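Local atomic coordinates of nodulation protein S (Bradyrhizobium sp., PDB entry 3OFK), a protein that is an S-adenosylmethionine-dependent N-methyltransferase that probably acts in the synthesis of the rhizobial Nod factor. Residues A[27-32]-A[59-64]; A[37-42]-A[63-68]; A[120-125]-A[153-158]; A[76-81]-A[99-104]. All blocks are in the same frame, centred on the assembly; numbering follows the deposited sequence.

Contact 1. Residues A[27-32]-A[59-64]; sequences WRLDDN and GCAAGA. With SAH (S-adenosyl-L-homocysteine), chain E.
The methyl group of Ala-61 meets two side chains of 27-32 at once: Leu-29 CD1 lies 3.6 Å from Ala-61 CB, and Trp-27 CZ3 reaches the same CB at 3.8 Å. The product cofactor, S-adenosyl-L-homocysteine, lies against this cluster. Its thioether sulfur SD sits over the centre of the Trp-27 indole, 3.8 Å above the ring plane. At the far end of the indole CH2 touches the ribose C3' at 3.7 Å. In the methyl donor the sulfonium charge would probably lie over this same ring. Leu-29 CD1 turns one side to Ala-61 and another to the carboxylate, 3.5 Å from OXT. The backbone of 59-64 meanwhile grips the ligand: its amino N donates to Gly-59 O at 2.7 Å, and Ala-61 N donates to the ribose O3' at 2.9 Å. A side chain at Gly-59 would run into the ribose O4'. Further out, Asp-30 OD1 rests on Ala-64 CB at 3.7 Å, its OD2 being held in a salt bridge to Arg-92, and Trp-27 N is bonded to Glu-20. A type II' turn from Cys-60 to Gly-63 leads into helix 64-69. Gly-Cys-Ala-Ala-Gly after the first strand is a variant of the glycine-rich cofactor loop of Rossmann-fold methyltransferases.

Contact 2. Residues A[37-42]-A[63-68]; sequences ERHTQL and GAFTEK. With SAH (S-adenosyl-L-homocysteine), chain E.
Helix segments 37-42 and 64-68, which meet through His-39, Leu-42 and Phe-65, run in roughly the same direction, their axes 10.8 Å apart at closest and inclined at 40°. The imidazole of His-39 lies between them. Both of its nitrogens are engaged: Lys-68, its chain extended beyond CG, crosses the histidine at about a right angle and donates from NZ to ND1 at 2.9 Å, in the ring plane, while NE2 donates to the carboxylate OXT of S-adenosyl-L-homocysteine at 2.8 Å. These two bonds fix the rotation of the ring. Phe-65 CB lies over one imidazole face, 4.0 Å from the centroid of the His-39 ring. The phenyl edge points to the imidazole face in a T-shaped pair, with the planes at 68°. Phe-65 CG is anti to the backbone N (chi1 -169°), and the ring beyond it receives Leu-42 CD2, which sits 3.6 Å above the centre of the Phe-65 ring in a CH-pi contact. Arg-38 adds a second grip on the ligand: NH1 donates to the carboxylate O at 2.8 Å, and NH2 reaches OXT at 3.3 Å as well as O. Glu-35 pairs with NE and helps to position the guanidinium. Arginine and histidine together thus form the carboxylate end of the cofactor pocket, in which a second-shell lysine, from the helix that follows the glycine-rich loop, orients the histidine.

Contact 3. Residues A[120-125]-A[153-158]; sequences VAEVLY and GSARDA. With SAH (S-adenosyl-L-homocysteine), chain E.
Glu-122 leaves the end of one strand and bends back over the end of its neighbour, where its carboxylate meets Ser-154 and Ala-155. Glu-122 CB lies 4.1 Å from the CG atom of S-adenosyl-L-homocysteine, and Glu-122 CG passes beside the guanidinium of Arg-38. Glu-122 CG is anti to the carbonyl carbon (chi1 -47°), and the chain bends at chi2 (-61°), which places CD. At the tip OE1 accepts Ala-155 N at 3.1 Å on its syn lone pair, while OE2 lies 3.3 Å from Ser-154 CA. OE1 also lies near the plane of the Tyr-125 ring, at whose edge Ser-154 OG approaches CD2 at 3.6 Å. An alanine in place of Glu-122 would probably leave Ala-155 N without this acceptor and open a gap beside Tyr-125 and Arg-38. The backbones pair in parallel: Gly-153 N donates to Val-120 O at 3.1 Å, and Gly-153 O accepts Glu-122 N at 3.0 Å. The same Gly-153 O receives a water that in turn accepts Leu-124 N. Ala-121 O takes the ligand's amino N at 2.9 Å. The C-terminal end of strand 115-121 thus holds the cofactor's amino group, with strand 148-155 as its parallel neighbour in the Rossmann-like methyltransferase sheet.

Contact 4. Residues A[76-81]-A[99-104]; sequences LTVIDV and ISWAAT. With SAH (S-adenosyl-L-homocysteine), chain E.
Leu-76 O is gripped by two donors, Ser-100 N at 2.8 Å and a water that also reaches Ser-100 OG. From there the parallel ladder continues with Val-78 N to Ser-100 O, Ala-102 N to Val-78 O and Asp-80 N to Ala-102 O, and it fades in a weak bond from Thr-104 N to Asp-80 O. Val-78 and Trp-101 lie side by side on one face of the sheet. Val-78 CG1 comes to 3.4 Å from Trp-101 CZ3, and CG2 stands over one indole face, 4.2 Å from the centroid of the six-membered ring of Trp-101. Ile-99 CG2 rests over the same face near the rim and meets Val-78 CG2 at 3.9 Å. The two strands and helix 83-92, which covers Trp-101 with Ala-89 and Cys-90, form a beta-alpha-beta crossover at the edge of the Rossmann-like sheet. An acidic residue lies near the end of strand 73-80, as in many methyltransferases of this class. Asp-80 CG is anti to the backbone N (chi1 -158°), and its carboxylate takes both ribose hydroxyls: O2' donates to OD1 at 2.7 Å and O3' to OD2 at 2.5 Å. Cys-60 N also bonds to OD2. An alanine here would probably leave both hydroxyls and Cys-60 N without their acceptor. Val-81 CG1 packs 3.7 Å from adenine C4, on the opposite side of the base from Val-123 CG2.

Overall arrangement
All four contacts touch the same S-adenosyl-L-homocysteine. Contacts 1 and 2 lie closest, their centres 8 Å apart, and share Gly-63 and Ala-64, where the glycine-rich loop becomes helix 64-69. Contacts 3 and 4 are farthest apart, about 19 Å between centres, and belong to one mixed sheet, 76-81 with 99-104 at one edge and 120-125 with 153-158 on the other side of strand 52-58. Along the chain 27-32 and 37-42 come first, followed by 59-64 and 63-68, then contact 4, then contact 3. Contact 4 joins contact 1 through Gly-59 and Cys-60, and contact 3 packs on contact 2 through Arg-38 and Leu-42. Distant parts of the sequence thus converge on one cofactor site at the strand ends.

Contact 1. Residues A[27-32]-A[59-64]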
# COMPACT_ATOMS: atom_id res chain seq x y z
N TRP A 27 11.25 2.56 6.92
CA TRP A 27 11.33 1.42 5.97
C TRP A 27 12.39 1.59 4.88
O TRP A 27 12.42 0.84 3.88
CB TRP A 27 9.96 1.16 5.34
CG TRP A 27 8.97 0.57 6.29
CD1 TRP A 27 8.80 -0.76 6.57
CD2 TRP A 27 8.02 1.27 7.09
NE1 TRP A 27 7.81 -0.92 7.50
CE2 TRP A 27 7.30 0.31 7.83
CE3 TRP A 27 7.71 2.62 7.26
CZ2 TRP A 27 6.27 0.66 8.71
CZ3 TRP A 27 6.67 2.97 8.12
CH2 TRP A 27 5.97 1.99 8.83
N ARG A 28 13.30 2.54 5.08
CA ARG A 28 14.28 2.89 4.05
C ARG A 28 13.69 3.19 2.65
O ARG A 28 14.37 2.99 1.64
CB ARG A 28 15.40 1.84 3.98
CG ARG A 28 16.72 2.33 4.54
CD ARG A 28 17.87 1.48 3.98
NE ARG A 28 17.66 0.05 4.27
CZ ARG A 28 18.12 -0.97 3.53
NH1 ARG A 28 18.82 -0.74 2.42
NH2 ARG A 28 17.87 -2.23 3.90
N LEU A 29 12.47 3.70 2.59
CA LEU A 29 11.78 3.91 1.29
C LEU A 29 12.44 4.98 0.41
O LEU A 29 12.25 4.99 -0.83
CB LEU A 29 10.30 4.27 1.51
CG LEU A 29 9.47 3.18 2.21
CD1 LEU A 29 8.14 3.73 2.69
CD2 LEU A 29 9.26 1.97 1.33
N ASP A 30 13.19 5.90 1.02
CA ASP A 30 13.93 6.89 0.21
C ASP A 30 15.29 6.41 -0.23
O ASP A 30 15.67 6.60 -1.38
CB ASP A 30 14.03 8.24 0.92
CG ASP A 30 12.74 9.03 0.81
OD1 ASP A 30 12.21 9.19 -0.32
OD2 ASP A 30 12.21 9.46 1.87
N ASP A 31 16.00 5.77 0.69
CA ASP A 31 17.41 5.49 0.52
C ASP A 31 17.72 4.12 -0.10
O ASP A 31 18.85 3.91 -0.52
CB ASP A 31 18.14 5.62 1.87
CG ASP A 31 18.13 7.06 2.40
OD1 ASP A 31 18.71 7.95 1.73
OD2 ASP A 31 17.55 7.31 3.47
N ASN A 32 16.74 3.20 -0.14
CA ASN A 32 16.99 1.86 -0.68
C ASN A 32 16.67 1.82 -2.17
O ASN A 32 15.51 2.05 -2.57
CB ASN A 32 16.14 0.84 0.06
CG ASN A 32 16.55 -0.59 -0.23
OD1 ASN A 32 17.35 -0.88 -1.12
ND2 ASN A 32 15.97 -1.51 0.52
N GLY A 59 -1.99 3.40 3.53
CA GLY A 59 -0.65 3.24 4.14
C GLY A 59 0.41 4.11 3.44
O GLY A 59 0.85 3.80 2.35
N CYS A 60 0.82 5.20 4.08
CA CYS A 60 1.65 6.21 3.42
C CYS A 60 3.06 6.36 3.98
O CYS A 60 3.86 7.12 3.40
CB CYS A 60 0.97 7.59 3.50
SG CYS A 60 0.57 8.22 5.18
N ALA A 61 3.37 5.67 5.07
CA ALA A 61 4.65 5.86 5.78
C ALA A 61 4.93 7.36 5.86
O ALA A 61 4.04 8.11 6.27
CB ALA A 61 5.80 5.11 5.10
N ALA A 62 6.14 7.80 5.45
CA ALA A 62 6.54 9.23 5.49
C ALA A 62 6.18 10.02 4.22
O ALA A 62 6.62 11.14 4.07
CB ALA A 62 8.02 9.39 5.80
N GLY A 63 5.41 9.45 3.32
CA GLY A 63 4.91 10.19 2.15
C GLY A 63 5.73 10.04 0.89
O GLY A 63 5.49 10.76 -0.07
N ALA A 64 6.72 9.14 0.89
CA ALA A 64 7.59 8.98 -0.30
C ALA A 64 6.78 8.66 -1.55
O ALA A 64 7.02 9.28 -2.61
CB ALA A 64 8.69 7.96 -0.08
N SAH E . 2.33 2.13 0.77
CA SAH E . 3.62 2.74 1.07
CB SAH E . 3.93 2.60 2.56
CG SAH E . 4.17 1.21 3.14
SD SAH E . 4.74 1.20 4.88
C SAH E . 4.79 2.18 0.23
O SAH E . 4.67 1.14 -0.41
OXT SAH E . 5.86 2.77 0.19
C5' SAH E . 3.15 0.68 5.59
C4' SAH E . 2.18 1.75 6.03
O4' SAH E . 0.92 1.13 6.31
C3' SAH E . 2.60 2.50 7.30
O3' SAH E . 2.37 3.90 7.13
C2' SAH E . 1.68 1.90 8.37
O2' SAH E . 1.42 2.80 9.42
C1' SAH E . 0.44 1.62 7.56
N9 SAH E . -0.54 0.65 8.08
C8 SAH E . -0.28 -0.54 8.72
N7 SAH E . -1.47 -1.14 8.99
C5 SAH E . -2.47 -0.36 8.53
C6 SAH E . -3.84 -0.58 8.53
N6 SAH E . -4.34 -1.69 9.16
N1 SAH E . -4.65 0.38 7.98
C2 SAH E . -4.08 1.51 7.39
N3 SAH E . -2.70 1.69 7.38
C4 SAH E . -1.90 0.75 7.93

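Contact 2. Residues A[37-42]-A[63-68]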
# COMPACT_ATOMS: atom_id res chain seq x y z
N GLU A 37 12.98 1.42 -6.93
CA GLU A 37 12.52 0.60 -8.08
C GLU A 37 11.10 0.06 -7.88
O GLU A 37 10.30 0.04 -8.82
CB GLU A 37 13.45 -0.58 -8.41
CG GLU A 37 13.41 -0.90 -9.91
CD GLU A 37 13.63 -2.35 -10.27
OE1 GLU A 37 14.49 -3.01 -9.65
OE2 GLU A 37 12.93 -2.83 -11.20
N ARG A 38 10.79 -0.35 -6.65
CA ARG A 38 9.43 -0.79 -6.35
C ARG A 38 8.40 0.31 -6.57
O ARG A 38 7.34 0.08 -7.16
CB ARG A 38 9.32 -1.29 -4.90
CG ARG A 38 8.01 -1.91 -4.57
CD ARG A 38 8.02 -2.50 -3.16
NE ARG A 38 8.24 -1.50 -2.12
CZ ARG A 38 7.33 -0.62 -1.66
NH1 ARG A 38 6.08 -0.56 -2.13
NH2 ARG A 38 7.68 0.22 -0.70
N HIS A 39 8.74 1.50 -6.06
CA HIS A 39 7.95 2.68 -6.28
C HIS A 39 7.80 3.06 -7.74
O HIS A 39 6.73 3.53 -8.14
CB HIS A 39 8.55 3.85 -5.51
CG HIS A 39 8.17 3.89 -4.07
ND1 HIS A 39 8.41 4.99 -3.27
CD2 HIS A 39 7.49 3.01 -3.30
CE1 HIS A 39 7.95 4.76 -2.06
NE2 HIS A 39 7.37 3.58 -2.06
N THR A 40 8.86 2.89 -8.52
CA THR A 40 8.79 3.12 -9.96
C THR A 40 7.75 2.19 -10.58
O THR A 40 6.88 2.66 -11.32
CB THR A 40 10.18 2.96 -10.64
OG1 THR A 40 11.09 3.92 -10.08
CG2 THR A 40 10.09 3.16 -12.14
N GLN A 41 7.80 0.90 -10.22
CA GLN A 41 6.79 -0.06 -10.70
C GLN A 41 5.39 0.25 -10.20
O GLN A 41 4.41 0.22 -10.94
CB GLN A 41 7.15 -1.50 -10.29
CG GLN A 41 8.37 -2.09 -11.02
CD GLN A 41 8.31 -1.93 -12.51
OE1 GLN A 41 7.24 -2.03 -13.12
NE2 GLN A 41 9.47 -1.68 -13.13
N LEU A 42 5.29 0.53 -8.93
CA LEU A 42 4.01 0.92 -8.35
C LEU A 42 3.40 2.16 -9.08
O LEU A 42 2.22 2.16 -9.43
CB LEU A 42 4.18 1.15 -6.84
CG LEU A 42 2.93 1.02 -5.98
CD1 LEU A 42 2.54 -0.46 -5.84
CD2 LEU A 42 3.14 1.65 -4.63
N GLY A 63 5.41 9.45 3.32
CA GLY A 63 4.91 10.19 2.15
C GLY A 63 5.73 10.04 0.89
O GLY A 63 5.49 10.76 -0.07
N ALA A 64 6.72 9.14 0.89
CA ALA A 64 7.59 8.98 -0.30
C ALA A 64 6.78 8.66 -1.55
O ALA A 64 7.02 9.28 -2.61
CB ALA A 64 8.69 7.96 -0.08
N PHE A 65 5.82 7.74 -1.46
CA PHE A 65 4.98 7.41 -2.61
C PHE A 65 3.85 8.41 -2.83
O PHE A 65 3.55 8.74 -3.97
CB PHE A 65 4.44 5.96 -2.58
CG PHE A 65 3.82 5.56 -3.89
CD1 PHE A 65 4.63 5.14 -4.95
CD2 PHE A 65 2.47 5.67 -4.10
CE1 PHE A 65 4.09 4.82 -6.19
CE2 PHE A 65 1.91 5.33 -5.31
CZ PHE A 65 2.75 4.91 -6.38
N THR A 66 3.27 8.92 -1.74
CA THR A 66 2.24 9.94 -1.80
C THR A 66 2.72 11.10 -2.69
O THR A 66 2.00 11.54 -3.58
CB THR A 66 1.91 10.48 -0.39
OG1 THR A 66 1.94 9.42 0.56
CG2 THR A 66 0.54 11.19 -0.37
N GLU A 67 3.97 11.50 -2.46
CA GLU A 67 4.62 12.61 -3.17
C GLU A 67 4.76 12.37 -4.67
O GLU A 67 4.72 13.32 -5.46
CB GLU A 67 6.01 12.84 -2.56
CG GLU A 67 6.84 13.90 -3.29
CD GLU A 67 7.95 14.50 -2.45
OE1 GLU A 67 8.71 13.70 -1.82
OE2 GLU A 67 8.02 15.76 -2.40
N LYS A 68 4.94 11.11 -5.04
CA LYS A 68 5.07 10.70 -6.44
C LYS A 68 3.70 10.57 -7.10
O LYS A 68 3.52 10.89 -8.26
CB LYS A 68 5.84 9.38 -6.50
CG LYS A 68 7.29 9.51 -6.00
CD LYS A 68 8.01 8.17 -5.87
CE LYS A 68 9.24 8.33 -4.99
NZ LYS A 68 9.90 7.04 -4.68
N SAH E . 2.33 2.13 0.77
CA SAH E . 3.62 2.74 1.07
CB SAH E . 3.93 2.60 2.56
CG SAH E . 4.17 1.21 3.14
SD SAH E . 4.74 1.20 4.88
C SAH E . 4.79 2.18 0.23
O SAH E . 4.67 1.14 -0.41
OXT SAH E . 5.86 2.77 0.19
C5' SAH E . 3.15 0.68 5.59
C4' SAH E . 2.18 1.75 6.03
O4' SAH E . 0.92 1.13 6.31
C3' SAH E . 2.60 2.50 7.30
O3' SAH E . 2.37 3.90 7.13
C2' SAH E . 1.68 1.90 8.37
O2' SAH E . 1.42 2.80 9.42
C1' SAH E . 0.44 1.62 7.56
N9 SAH E . -0.54 0.65 8.08
C8 SAH E . -0.28 -0.54 8.72
N7 SAH E . -1.47 -1.14 8.99
C5 SAH E . -2.47 -0.36 8.53
C6 SAH E . -3.84 -0.58 8.53
N6 SAH E . -4.34 -1.69 9.16
N1 SAH E . -4.65 0.38 7.98
C2 SAH E . -4.08 1.51 7.39
N3 SAH E . -2.70 1.69 7.38
C4 SAH E . -1.90 0.75 7.93

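Contact 3. Residues A[120-125]-A[153-158]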
# COMPACT_ATOMS: atom_id res chain seq x y z
N VAL A 120 -2.48 0.04 -2.64
CA VAL A 120 -2.38 -0.73 -1.41
C VAL A 120 -1.11 -1.54 -1.51
O VAL A 120 -1.08 -2.66 -2.05
CB VAL A 120 -3.65 -1.56 -1.15
CG1 VAL A 120 -4.00 -2.45 -2.35
CG2 VAL A 120 -3.52 -2.40 0.11
N ALA A 121 -0.04 -0.95 -1.00
CA ALA A 121 1.30 -1.53 -1.11
C ALA A 121 1.94 -1.72 0.26
O ALA A 121 2.02 -0.79 1.04
CB ALA A 121 2.20 -0.61 -2.00
N GLU A 122 2.36 -2.96 0.57
CA GLU A 122 3.21 -3.25 1.75
C GLU A 122 2.52 -2.84 3.07
O GLU A 122 3.14 -2.36 4.01
CB GLU A 122 4.57 -2.59 1.64
CG GLU A 122 5.29 -2.75 0.28
CD GLU A 122 5.57 -4.21 -0.08
OE1 GLU A 122 5.66 -5.06 0.84
OE2 GLU A 122 5.66 -4.48 -1.30
N VAL A 123 1.23 -3.08 3.10
CA VAL A 123 0.38 -2.76 4.26
C VAL A 123 -0.50 -3.93 4.74
O VAL A 123 -0.62 -4.14 5.95
CB VAL A 123 -0.50 -1.53 3.97
CG1 VAL A 123 -1.36 -1.78 2.74
CG2 VAL A 123 -1.38 -1.27 5.14
N LEU A 124 -1.09 -4.71 3.83
CA LEU A 124 -2.12 -5.69 4.24
C LEU A 124 -1.58 -6.82 5.13
O LEU A 124 -2.33 -7.37 5.93
CB LEU A 124 -2.93 -6.24 3.08
CG LEU A 124 -3.82 -5.32 2.23
CD1 LEU A 124 -4.47 -6.14 1.06
CD2 LEU A 124 -4.90 -4.66 3.07
N TYR A 125 -0.28 -7.10 5.08
CA TYR A 125 0.27 -8.10 5.99
C TYR A 125 0.36 -7.67 7.46
O TYR A 125 0.63 -8.50 8.34
CB TYR A 125 1.63 -8.63 5.52
CG TYR A 125 2.69 -7.61 5.16
CD1 TYR A 125 3.45 -6.96 6.14
CD2 TYR A 125 2.97 -7.33 3.83
CE1 TYR A 125 4.45 -6.04 5.78
CE2 TYR A 125 3.96 -6.43 3.47
CZ TYR A 125 4.69 -5.80 4.44
OH TYR A 125 5.67 -4.93 4.03
N GLY A 153 0.63 -4.26 -4.05
CA GLY A 153 1.99 -4.78 -4.01
C GLY A 153 2.28 -5.37 -2.66
O GLY A 153 1.78 -4.87 -1.67
N SER A 154 3.11 -6.40 -2.62
CA SER A 154 3.49 -6.98 -1.35
C SER A 154 4.74 -7.88 -1.47
O SER A 154 4.98 -8.50 -2.51
CB SER A 154 2.32 -7.76 -0.77
OG SER A 154 2.64 -8.45 0.44
N ALA A 155 5.54 -7.88 -0.42
CA ALA A 155 6.49 -8.92 -0.16
C ALA A 155 5.77 -10.26 -0.32
O ALA A 155 4.57 -10.34 -0.09
CB ALA A 155 7.03 -8.78 1.22
N ARG A 156 6.48 -11.28 -0.77
CA ARG A 156 5.88 -12.59 -0.98
C ARG A 156 5.46 -13.26 0.32
O ARG A 156 5.93 -12.89 1.40
CB ARG A 156 6.82 -13.50 -1.75
CG ARG A 156 6.87 -13.15 -3.23
CD ARG A 156 7.86 -14.03 -3.98
NE ARG A 156 7.97 -13.66 -5.40
CZ ARG A 156 7.08 -13.95 -6.35
NH1 ARG A 156 5.97 -14.63 -6.09
NH2 ARG A 156 7.30 -13.56 -7.59
N ASP A 157 4.59 -14.26 0.19
CA ASP A 157 4.10 -15.08 1.32
C ASP A 157 5.22 -15.55 2.27
O ASP A 157 5.14 -15.33 3.51
CB ASP A 157 3.36 -16.33 0.78
CG ASP A 157 1.96 -16.02 0.26
OD1 ASP A 157 1.49 -14.88 0.44
OD2 ASP A 157 1.31 -16.94 -0.34
N ALA A 158 6.24 -16.20 1.69
CA ALA A 158 7.37 -16.75 2.44
C ALA A 158 8.09 -15.67 3.21
O ALA A 158 8.44 -15.86 4.37
CB ALA A 158 8.35 -17.42 1.49
N SAH E . 2.33 2.13 0.77
CA SAH E . 3.62 2.74 1.07
CB SAH E . 3.93 2.60 2.56
CG SAH E . 4.17 1.21 3.14
SD SAH E . 4.74 1.20 4.88
C SAH E . 4.79 2.18 0.23
O SAH E . 4.67 1.14 -0.41
OXT SAH E . 5.86 2.77 0.19
C5' SAH E . 3.15 0.68 5.59
C4' SAH E . 2.18 1.75 6.03
O4' SAH E . 0.92 1.13 6.31
C3' SAH E . 2.60 2.50 7.30
O3' SAH E . 2.37 3.90 7.13
C2' SAH E . 1.68 1.90 8.37
O2' SAH E . 1.42 2.80 9.42
C1' SAH E . 0.44 1.62 7.56
N9 SAH E . -0.54 0.65 8.08
C8 SAH E . -0.28 -0.54 8.72
N7 SAH E . -1.47 -1.14 8.99
C5 SAH E . -2.47 -0.36 8.53
C6 SAH E . -3.84 -0.58 8.53
N6 SAH E . -4.34 -1.69 9.16
N1 SAH E . -4.65 0.38 7.98
C2 SAH E . -4.08 1.51 7.39
N3 SAH E . -2.70 1.69 7.38
C4 SAH E . -1.90 0.75 7.93
O HOH W 1 -0.12 -5.04 0.91

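Contact 4. Residues A[76-81]-A[99-104]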
# COMPACT_ATOMS: atom_id res chain seq x y z
N LEU A 76 -6.83 13.30 -4.20
CA LEU A 76 -6.16 12.16 -3.53
C LEU A 76 -6.63 12.12 -2.08
O LEU A 76 -6.63 13.16 -1.38
CB LEU A 76 -4.63 12.30 -3.56
CG LEU A 76 -3.72 11.22 -2.94
CD1 LEU A 76 -3.99 9.78 -3.52
CD2 LEU A 76 -2.27 11.57 -3.03
N THR A 77 -7.03 10.93 -1.63
CA THR A 77 -7.27 10.63 -0.22
C THR A 77 -6.21 9.64 0.26
O THR A 77 -5.85 8.69 -0.45
CB THR A 77 -8.72 10.08 -0.08
OG1 THR A 77 -9.59 11.09 -0.59
CG2 THR A 77 -9.10 9.69 1.40
N VAL A 78 -5.74 9.84 1.48
CA VAL A 78 -4.68 8.99 2.04
C VAL A 78 -5.11 8.53 3.48
O VAL A 78 -5.53 9.35 4.31
CB VAL A 78 -3.39 9.78 2.17
CG1 VAL A 78 -2.25 8.91 2.79
CG2 VAL A 78 -2.96 10.33 0.83
N ILE A 79 -5.07 7.23 3.74
CA ILE A 79 -5.41 6.75 5.06
C ILE A 79 -4.19 6.05 5.61
O ILE A 79 -3.34 5.57 4.87
CB ILE A 79 -6.70 5.89 5.13
CG1 ILE A 79 -6.55 4.52 4.45
CG2 ILE A 79 -7.89 6.66 4.47
CD1 ILE A 79 -7.44 3.44 5.04
N ASP A 80 -4.10 6.08 6.92
CA ASP A 80 -3.08 5.39 7.63
C ASP A 80 -3.52 5.21 9.08
O ASP A 80 -4.10 6.10 9.70
CB ASP A 80 -1.77 6.17 7.59
CG ASP A 80 -0.59 5.27 7.86
OD1 ASP A 80 -0.43 4.76 9.02
OD2 ASP A 80 0.13 4.99 6.87
N VAL A 81 -3.25 4.03 9.61
CA VAL A 81 -3.64 3.71 10.96
C VAL A 81 -2.82 4.50 11.98
O VAL A 81 -3.24 4.66 13.12
CB VAL A 81 -3.45 2.21 11.20
CG1 VAL A 81 -1.97 1.88 11.41
CG2 VAL A 81 -4.27 1.78 12.38
N ILE A 99 -5.17 17.08 -1.44
CA ILE A 99 -4.99 15.82 -0.68
C ILE A 99 -5.82 15.86 0.63
O ILE A 99 -5.82 16.90 1.32
CB ILE A 99 -3.50 15.53 -0.34
CG1 ILE A 99 -2.60 15.69 -1.58
CG2 ILE A 99 -3.35 14.13 0.32
CD1 ILE A 99 -1.12 15.25 -1.36
N SER A 100 -6.53 14.76 0.93
CA SER A 100 -7.30 14.55 2.17
C SER A 100 -6.63 13.44 2.95
O SER A 100 -6.13 12.50 2.32
CB SER A 100 -8.70 14.02 1.82
OG SER A 100 -9.55 15.09 1.59
N TRP A 101 -6.70 13.48 4.28
CA TRP A 101 -6.12 12.43 5.11
C TRP A 101 -7.07 11.94 6.18
O TRP A 101 -7.94 12.67 6.70
CB TRP A 101 -4.82 12.91 5.78
CG TRP A 101 -3.88 13.66 4.89
CD1 TRP A 101 -4.01 14.96 4.46
CD2 TRP A 101 -2.64 13.19 4.35
NE1 TRP A 101 -2.94 15.31 3.68
CE2 TRP A 101 -2.08 14.24 3.60
CE3 TRP A 101 -1.96 11.96 4.42
CZ2 TRP A 101 -0.85 14.10 2.92
CZ3 TRP A 101 -0.76 11.84 3.76
CH2 TRP A 101 -0.23 12.90 3.01
N ALA A 102 -6.86 10.69 6.57
CA ALA A 102 -7.58 10.13 7.72
C ALA A 102 -6.69 9.13 8.48
O ALA A 102 -6.08 8.29 7.87
CB ALA A 102 -8.89 9.50 7.25
N ALA A 103 -6.60 9.28 9.81
CA ALA A 103 -5.86 8.36 10.63
C ALA A 103 -6.87 7.29 11.01
O ALA A 103 -7.63 7.44 11.96
CB ALA A 103 -5.27 9.07 11.89
N THR A 104 -6.94 6.26 10.18
CA THR A 104 -7.87 5.15 10.42
C THR A 104 -7.26 3.89 9.87
O THR A 104 -6.50 3.90 8.90
CB THR A 104 -9.25 5.36 9.72
OG1 THR A 104 -9.69 6.70 9.90
CG2 THR A 104 -10.31 4.44 10.30
N SAH E . 2.33 2.13 0.77
CA SAH E . 3.62 2.74 1.07
CB SAH E . 3.93 2.60 2.56
CG SAH E . 4.17 1.21 3.14
SD SAH E . 4.74 1.20 4.88
C SAH E . 4.79 2.18 0.23
O SAH E . 4.67 1.14 -0.41
OXT SAH E . 5.86 2.77 0.19
C5' SAH E . 3.15 0.68 5.59
C4' SAH E . 2.18 1.75 6.03
O4' SAH E . 0.92 1.13 6.31
C3' SAH E . 2.60 2.50 7.30
O3' SAH E . 2.37 3.90 7.13
C2' SAH E . 1.68 1.90 8.37
O2' SAH E . 1.42 2.80 9.42
C1' SAH E . 0.44 1.62 7.56
N9 SAH E . -0.54 0.65 8.08
C8 SAH E . -0.28 -0.54 8.72
N7 SAH E . -1.47 -1.14 8.99
C5 SAH E . -2.47 -0.36 8.53
C6 SAH E . -3.84 -0.58 8.53
N6 SAH E . -4.34 -1.69 9.16
N1 SAH E . -4.65 0.38 7.98
C2 SAH E . -4.08 1.51 7.39
N3 SAH E . -2.70 1.69 7.38
C4 SAH E . -1.90 0.75 7.93
O HOH W 2 -9.37 14.49 -1.25